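Local coordinates for protein N5-carboxyaminoimidazole ribonucleotide synthetase (Bacillus anthracis, PDB 3R5H) that probably catalyses the ATP-dependent carboxylation of 5-aminoimidazole ribonucleotide to N5-carboxyaminoimidazole ribonucleotide in purine biosynthesis, at residues H342-E347 / M355-I360; T257-M262 / R278-G283. All blocks are in the same frame, centred on the assembly; numbering follows the deposited sequence.

In the fold
Both contacts are buried and reach the same large antiparallel sheet, but near its two ends. Contact 1, its centre about 16 Å from the centre of the chain, pairs the outermost strand 339-343 with 354-361, where the second subunit adds partners. Contact 2, its centre about 4 Å from that of the chain, sets strand 256-264 against the loop after 270-276. The first is strand pairing, with backbone bonds and an aromatic cluster; the second is side-chain packing close to bound ADP and magnesium. Their nearest atoms are about 5 Å apart, yet they share 5-aminoimidazole ribonucleotide (AIR): K346 of contact 1 takes the phosphate end and R278 of contact 2 the imidazole.

Contact 1: residues H342-E347 / M355-I360; sequences HLYGKE and MGHVNI. With AIR (5-aminoimidazole ribonucleotide), chain D.
H342 and H357 form an antiparallel hydrogen-bonded pair, with H342 N to H357 O and H357 N to H342 O both at 2.8 Å. L343 and G356 follow as a non-hydrogen-bonded pair in this beta hairpin, and Y344 N bonds M355 O. On the far side of strand 355-360, M355 and G356 both face I321, a classic beta bulge. Glycine suits the close passage of the strands: L343 CA and G356 CA are 4.1 Å apart, and G356 CA lies 3.0 Å from H342 O. The same CA makes a CH-pi contact over one Y344 face, 3.6 Å from the ring centroid. Y344 OH bonds ND1 of H357 at 2.7 Å, in the imidazole plane. The two imidazoles are nearly parallel (11°) but barely overlap; H342 CB, instead, lies over the H357 face, 3.7 Å from its centroid. H342 NE2 and N359 ND2 both reach D288, while H342 ND1 bonds E35 of the second subunit. A water bridges K346 N and M355 O. M355, bent at chi2 and chi3, brings CE back to 3.8 Å from K346 CB. The extended lysine donates from NZ to O8 of AIR at 2.8 Å, and NZ also bonds Q24 OE1 and K354 O.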
loop_
_atom_site.group_PDB
_atom_site.type_symbol
_atom_site.label_atom_id
_atom_site.label_comp_id
_atom_site.label_asym_id
_atom_site.label_seq_id
_atom_site.Cartn_x
_atom_site.Cartn_y
_atom_site.Cartn_z
ATOM N N HIS A 342 -4.422 3.450 9.448
ATOM C CA HIS A 342 -4.601 2.031 9.147
ATOM C C HIS A 342 -5.508 1.418 10.202
ATOM O O HIS A 342 -5.220 1.512 11.388
ATOM C CB HIS A 342 -3.244 1.302 9.094
ATOM C CG HIS A 342 -2.326 1.822 8.030
ATOM N ND1 HIS A 342 -2.141 1.179 6.823
ATOM C CD2 HIS A 342 -1.574 2.951 7.974
ATOM C CE1 HIS A 342 -1.306 1.879 6.075
ATOM N NE2 HIS A 342 -0.947 2.961 6.748
ATOM N N LEU A 343 -6.624 0.835 9.776
ATOM C CA LEU A 343 -7.540 0.159 10.711
ATOM C C LEU A 343 -7.764 -1.255 10.223
ATOM O O LEU A 343 -7.915 -1.470 9.034
ATOM C CB LEU A 343 -8.861 0.925 10.869
ATOM C CG LEU A 343 -8.724 2.300 11.563
ATOM C CD1 LEU A 343 -10.003 3.128 11.396
ATOM C CD2 LEU A 343 -8.339 2.185 13.056
ATOM N N TYR A 344 -7.770 -2.208 11.144
ATOM C CA TYR A 344 -7.610 -3.618 10.791
ATOM C C TYR A 344 -8.920 -4.382 10.586
ATOM O O TYR A 344 -8.903 -5.547 10.207
ATOM C CB TYR A 344 -6.762 -4.344 11.845
ATOM C CG TYR A 344 -5.461 -3.680 12.242
ATOM C CD1 TYR A 344 -5.053 -3.685 13.563
ATOM C CD2 TYR A 344 -4.619 -3.070 11.293
ATOM C CE1 TYR A 344 -3.839 -3.102 13.961
ATOM C CE2 TYR A 344 -3.417 -2.456 11.688
ATOM C CZ TYR A 344 -3.043 -2.484 13.021
ATOM O OH TYR A 344 -1.864 -1.910 13.432
ATOM N N GLY A 345 -10.052 -3.732 10.816
ATOM C CA GLY A 345 -11.337 -4.379 10.592
ATOM C C GLY A 345 -11.746 -5.362 11.673
ATOM O O GLY A 345 -12.506 -6.293 11.401
ATOM N N LYS A 346 -11.239 -5.185 12.892
ATOM C CA LYS A 346 -11.611 -6.088 13.985
ATOM C C LYS A 346 -13.054 -5.828 14.435
ATOM O O LYS A 346 -13.471 -4.678 14.576
ATOM C CB LYS A 346 -10.629 -6.007 15.157
ATOM C CG LYS A 346 -9.362 -6.827 14.934
ATOM C CD LYS A 346 -8.252 -6.478 15.909
ATOM C CE LYS A 346 -7.003 -7.326 15.658
ATOM N NZ LYS A 346 -5.912 -7.136 16.667
ATOM N N GLU A 347 -13.809 -6.912 14.606
ATOM C CA GLU A 347 -15.230 -6.844 14.944
ATOM C C GLU A 347 -15.411 -6.323 16.358
ATOM O O GLU A 347 -16.077 -5.312 16.595
ATOM C CB GLU A 347 -15.855 -8.237 14.857
ATOM C CG GLU A 347 -16.484 -8.587 13.533
ATOM C CD GLU A 347 -17.515 -9.696 13.670
ATOM O OE1 GLU A 347 -17.517 -10.618 12.825
ATOM O OE2 GLU A 347 -18.324 -9.643 14.628
ATOM N N MET A 355 -6.301 -2.138 17.388
ATOM C CA MET A 355 -7.342 -1.922 16.370
ATOM C C MET A 355 -6.819 -1.313 15.076
ATOM O O MET A 355 -7.464 -1.428 14.033
ATOM C CB MET A 355 -8.462 -1.020 16.915
ATOM C CG MET A 355 -9.051 -1.486 18.249
ATOM S SD MET A 355 -9.726 -3.172 18.197
ATOM C CE MET A 355 -11.204 -2.848 17.241
ATOM N N GLY A 356 -5.660 -0.664 15.157
ATOM C CA GLY A 356 -5.112 0.086 14.044
ATOM C C GLY A 356 -3.836 0.785 14.432
ATOM O O GLY A 356 -3.291 0.572 15.527
ATOM N N HIS A 357 -3.341 1.603 13.515
ATOM C CA HIS A 357 -2.216 2.476 13.792
ATOM C C HIS A 357 -2.254 3.669 12.847
ATOM O O HIS A 357 -2.819 3.594 11.749
ATOM C CB HIS A 357 -0.863 1.729 13.684
ATOM C CG HIS A 357 -0.509 1.274 12.294
ATOM N ND1 HIS A 357 -0.798 0.006 11.829
ATOM C CD2 HIS A 357 0.142 1.907 11.285
ATOM C CE1 HIS A 357 -0.366 -0.111 10.584
ATOM N NE2 HIS A 357 0.213 1.027 10.232
ATOM N N VAL A 358 -1.635 4.771 13.271
ATOM C CA VAL A 358 -1.556 5.919 12.413
ATOM C C VAL A 358 -0.092 6.292 12.218
ATOM O O VAL A 358 0.682 6.349 13.167
ATOM C CB VAL A 358 -2.456 7.094 12.925
ATOM C CG1 VAL A 358 -2.137 7.439 14.338
ATOM C CG2 VAL A 358 -2.312 8.336 12.028
ATOM N N ASN A 359 0.288 6.498 10.965
ATOM C CA ASN A 359 1.635 6.907 10.639
ATOM C C ASN A 359 1.623 8.408 10.379
ATOM O O ASN A 359 0.970 8.861 9.460
ATOM C CB ASN A 359 2.126 6.148 9.398
ATOM C CG ASN A 359 2.555 4.720 9.714
ATOM O OD1 ASN A 359 3.019 4.446 10.807
ATOM N ND2 ASN A 359 2.417 3.815 8.749
ATOM N N ILE A 360 2.336 9.171 11.198
ATOM C CA ILE A 360 2.420 10.625 11.026
ATOM C C ILE A 360 3.733 10.953 10.335
ATOM O O ILE A 360 4.798 10.797 10.923
ATOM C CB ILE A 360 2.287 11.366 12.372
ATOM C CG1 ILE A 360 1.048 10.875 13.130
ATOM C CG2 ILE A 360 2.188 12.894 12.139
ATOM C CD1 ILE A 360 0.854 11.503 14.518
HETATM N N1 AIR D . 0.362 -10.769 16.717
HETATM C C2 AIR D . 0.914 -11.993 16.575
HETATM N N3 AIR D . 1.949 -12.141 17.446
HETATM C C4 AIR D . 2.083 -11.003 18.169
HETATM C C5 AIR D . 1.080 -10.199 17.672
HETATM N N6 AIR D . 0.845 -8.936 18.118
HETATM C "C1'" AIR D . -0.793 -10.180 15.978
HETATM C "C2'" AIR D . -1.320 -11.179 14.973
HETATM C "C3'" AIR D . -2.445 -11.857 15.745
HETATM C "C4'" AIR D . -3.054 -10.677 16.469
HETATM O "O4'" AIR D . -1.907 -9.903 16.849
HETATM O "O2'" AIR D . -1.796 -10.418 13.857
HETATM O "O3'" AIR D . -3.389 -12.569 14.937
HETATM C "C5'" AIR D . -3.903 -11.076 17.663
HETATM O "O5'" AIR D . -4.833 -10.016 17.882
HETATM P P AIR D . -6.231 -10.237 18.657
HETATM O O6 AIR D . -5.805 -10.830 19.981
HETATM O O7 AIR D . -7.014 -11.195 17.784
HETATM O O8 AIR D . -6.811 -8.846 18.726
HETATM O O HOH W 1 -9.748 -2.978 13.867
#

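Contact 2: residues T257-M262 / R278-G283. With AIR (5-aminoimidazole ribonucleotide), chain D.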
loop_
_atom_site.group_PDB
_atom_site.type_symbol
_atom_site.label_atom_id
_atom_site.label_comp_id
_atom_site.label_asym_id
_atom_site.label_seq_id
_atom_site.Cartn_x
_atom_site.Cartn_y
_atom_site.Cartn_z
ATOM N N THR A 257 11.250 -12.522 7.653
ATOM C CA THR A 257 11.398 -11.284 8.404
ATOM C C THR A 257 11.803 -11.550 9.845
ATOM O O THR A 257 11.241 -12.423 10.517
ATOM C CB THR A 257 10.055 -10.498 8.403
ATOM O OG1 THR A 257 9.597 -10.353 7.059
ATOM C CG2 THR A 257 10.214 -9.111 9.017
ATOM N N LEU A 258 12.781 -10.794 10.325
ATOM C CA LEU A 258 13.167 -10.857 11.729
ATOM C C LEU A 258 13.164 -9.457 12.328
ATOM O O LEU A 258 13.857 -8.546 11.832
ATOM C CB LEU A 258 14.545 -11.481 11.887
ATOM C CG LEU A 258 15.153 -11.586 13.290
ATOM C CD1 LEU A 258 14.385 -12.573 14.175
ATOM C CD2 LEU A 258 16.624 -11.967 13.190
ATOM N N ALA A 259 12.378 -9.289 13.386
ATOM C CA ALA A 259 12.408 -8.069 14.172
ATOM C C ALA A 259 13.346 -8.255 15.361
ATOM O O ALA A 259 13.207 -9.223 16.113
ATOM C CB ALA A 259 11.008 -7.690 14.647
ATOM N N VAL A 260 14.292 -7.332 15.521
ATOM C CA VAL A 260 15.273 -7.387 16.607
ATOM C C VAL A 260 15.076 -6.211 17.549
ATOM O O VAL A 260 15.287 -5.039 17.172
ATOM C CB VAL A 260 16.733 -7.346 16.098
ATOM C CG1 VAL A 260 17.724 -7.603 17.283
ATOM C CG2 VAL A 260 16.951 -8.337 14.965
ATOM N N GLU A 261 14.670 -6.517 18.770
ATOM C CA GLU A 261 14.428 -5.483 19.757
ATOM C C GLU A 261 15.618 -5.348 20.682
ATOM O O GLU A 261 16.161 -6.350 21.160
ATOM C CB GLU A 261 13.164 -5.787 20.548
ATOM C CG GLU A 261 11.902 -5.527 19.755
ATOM C CD GLU A 261 10.682 -5.581 20.643
ATOM O OE1 GLU A 261 10.186 -6.705 20.894
ATOM O OE2 GLU A 261 10.239 -4.496 21.102
ATOM N N MET A 262 15.993 -4.097 20.940
ATOM C CA MET A 262 17.267 -3.764 21.584
ATOM C C MET A 262 17.135 -2.674 22.658
ATOM O O MET A 262 16.199 -1.871 22.614
ATOM C CB MET A 262 18.272 -3.313 20.508
ATOM C CG MET A 262 18.503 -4.349 19.372
ATOM S SD MET A 262 19.588 -3.664 18.098
ATOM C CE MET A 262 19.365 -4.721 16.678
ATOM N N ARG A 278 8.937 -12.587 12.348
ATOM C CA ARG A 278 7.725 -12.193 11.658
ATOM C C ARG A 278 7.710 -10.688 11.551
ATOM O O ARG A 278 8.424 -10.021 12.296
ATOM C CB ARG A 278 6.477 -12.650 12.464
ATOM C CG ARG A 278 6.501 -12.270 13.935
ATOM C CD ARG A 278 5.123 -12.295 14.578
ATOM N NE ARG A 278 5.217 -11.974 16.007
ATOM C CZ ARG A 278 5.165 -10.745 16.525
ATOM N NH1 ARG A 278 5.016 -9.664 15.750
ATOM N NH2 ARG A 278 5.260 -10.590 17.835
ATOM N N PRO A 279 6.875 -10.142 10.645
ATOM C CA PRO A 279 6.574 -8.717 10.684
ATOM C C PRO A 279 6.125 -8.326 12.089
ATOM O O PRO A 279 5.484 -9.132 12.796
ATOM C CB PRO A 279 5.409 -8.572 9.709
ATOM C CG PRO A 279 5.569 -9.689 8.748
ATOM C CD PRO A 279 6.209 -10.822 9.514
ATOM N N HIS A 280 6.451 -7.095 12.480
ATOM C CA HIS A 280 6.333 -6.661 13.871
ATOM C C HIS A 280 5.702 -5.275 13.991
ATOM O O HIS A 280 5.803 -4.447 13.096
ATOM C CB HIS A 280 7.733 -6.669 14.488
ATOM C CG HIS A 280 7.765 -6.450 15.964
ATOM N ND1 HIS A 280 7.961 -5.206 16.527
ATOM C CD2 HIS A 280 7.683 -7.324 16.995
ATOM C CE1 HIS A 280 7.967 -5.321 17.845
ATOM N NE2 HIS A 280 7.795 -6.595 18.153
ATOM N N ASN A 281 5.065 -5.026 15.122
ATOM C CA ASN A 281 4.360 -3.776 15.359
ATOM C C ASN A 281 5.282 -2.563 15.206
ATOM O O ASN A 281 4.842 -1.509 14.747
ATOM C CB ASN A 281 3.714 -3.823 16.747
ATOM C CG ASN A 281 2.618 -2.764 16.962
ATOM O OD1 ASN A 281 1.888 -2.850 17.948
ATOM N ND2 ASN A 281 2.519 -1.756 16.074
ATOM N N SER A 282 6.559 -2.723 15.564
ATOM C CA SER A 282 7.522 -1.612 15.496
ATOM C C SER A 282 8.004 -1.369 14.057
ATOM O O SER A 282 8.808 -0.461 13.798
ATOM C CB SER A 282 8.704 -1.841 16.451
ATOM O OG SER A 282 9.541 -2.908 16.006
ATOM N N GLY A 283 7.483 -2.157 13.118
ATOM C CA GLY A 283 7.813 -1.995 11.730
ATOM C C GLY A 283 6.697 -1.447 10.886
ATOM O O GLY A 283 6.856 -1.334 9.670
HETATM N N1 AIR D . 0.362 -10.769 16.717
HETATM C C2 AIR D . 0.914 -11.993 16.575
HETATM N N3 AIR D . 1.949 -12.141 17.446
HETATM C C4 AIR D . 2.083 -11.003 18.169
HETATM C C5 AIR D . 1.080 -10.199 17.672
HETATM N N6 AIR D . 0.845 -8.936 18.118
HETATM C "C1'" AIR D . -0.793 -10.180 15.978
HETATM C "C2'" AIR D . -1.320 -11.179 14.973
HETATM C "C3'" AIR D . -2.445 -11.857 15.745
HETATM C "C4'" AIR D . -3.054 -10.677 16.469
HETATM O "O4'" AIR D . -1.907 -9.903 16.849
HETATM O "O2'" AIR D . -1.796 -10.418 13.857
HETATM O "O3'" AIR D . -3.389 -12.569 14.937
HETATM C "C5'" AIR D . -3.903 -11.076 17.663
HETATM O "O5'" AIR D . -4.833 -10.016 17.882
HETATM P P AIR D . -6.231 -10.237 18.657
HETATM O O6 AIR D . -5.805 -10.830 19.981
HETATM O O7 AIR D . -7.014 -11.195 17.784
HETATM O O8 AIR D . -6.811 -8.846 18.726
#
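A259 and H280 meet through their beta carbons, CB to CB at 3.4 Å, a tight approach that the small alanine permits between strand 257-262 and the loop 278-283. H280 has CG anti to the backbone N (chi1 -171°), which carries the imidazole along the strand from A259 toward E261. There its NE2 comes 3.6 Å from E261 OE1, the extended glutamate crossing it at about a right angle with carboxylate and ring planes 54° apart. The other ring nitrogen turns back into its own loop: H280 ND1 accepts the N-H of S282 at 3.0 Å, tilted from the ring plane, and also bonds S282 OG, which restrains the ring. G283 N closes the 3-10 turn onto H280 O. S282 OG has a further partner in S198 of strand 195-203.

Strand 256-264 belongs to the ATP-grasp domain, a fold that holds ATP in a cleft between two alpha+beta parts, and lies in the large antiparallel sheet on one side of that cleft. An acidic side chain suits E261, about 4 Å from the bound magnesium and about 5 Å from ADP, where it would probably favour the cation electrostatically.

Toward the start of the strand, T257 sets CB and the methyl CG2 against the R278-P279 peptide, CB lying 4.0 Å from CD of P279, while its hydroxyl reaches H298. P279, compact and apolar, also packs on F295. R278 points away from the strand. Its CG sits between the backbone N and the carbonyl carbon (chi1 50°), and the chain extends to NE, which forms a salt bridge with E84. R278 NH1 bonds P279 O at 3.0 Å, in the guanidinium plane. The C4/N3 edge of the AIR imidazole points at one guanidinium face, the planes steeply inclined, with C4 3.2 Å from R278 NH2.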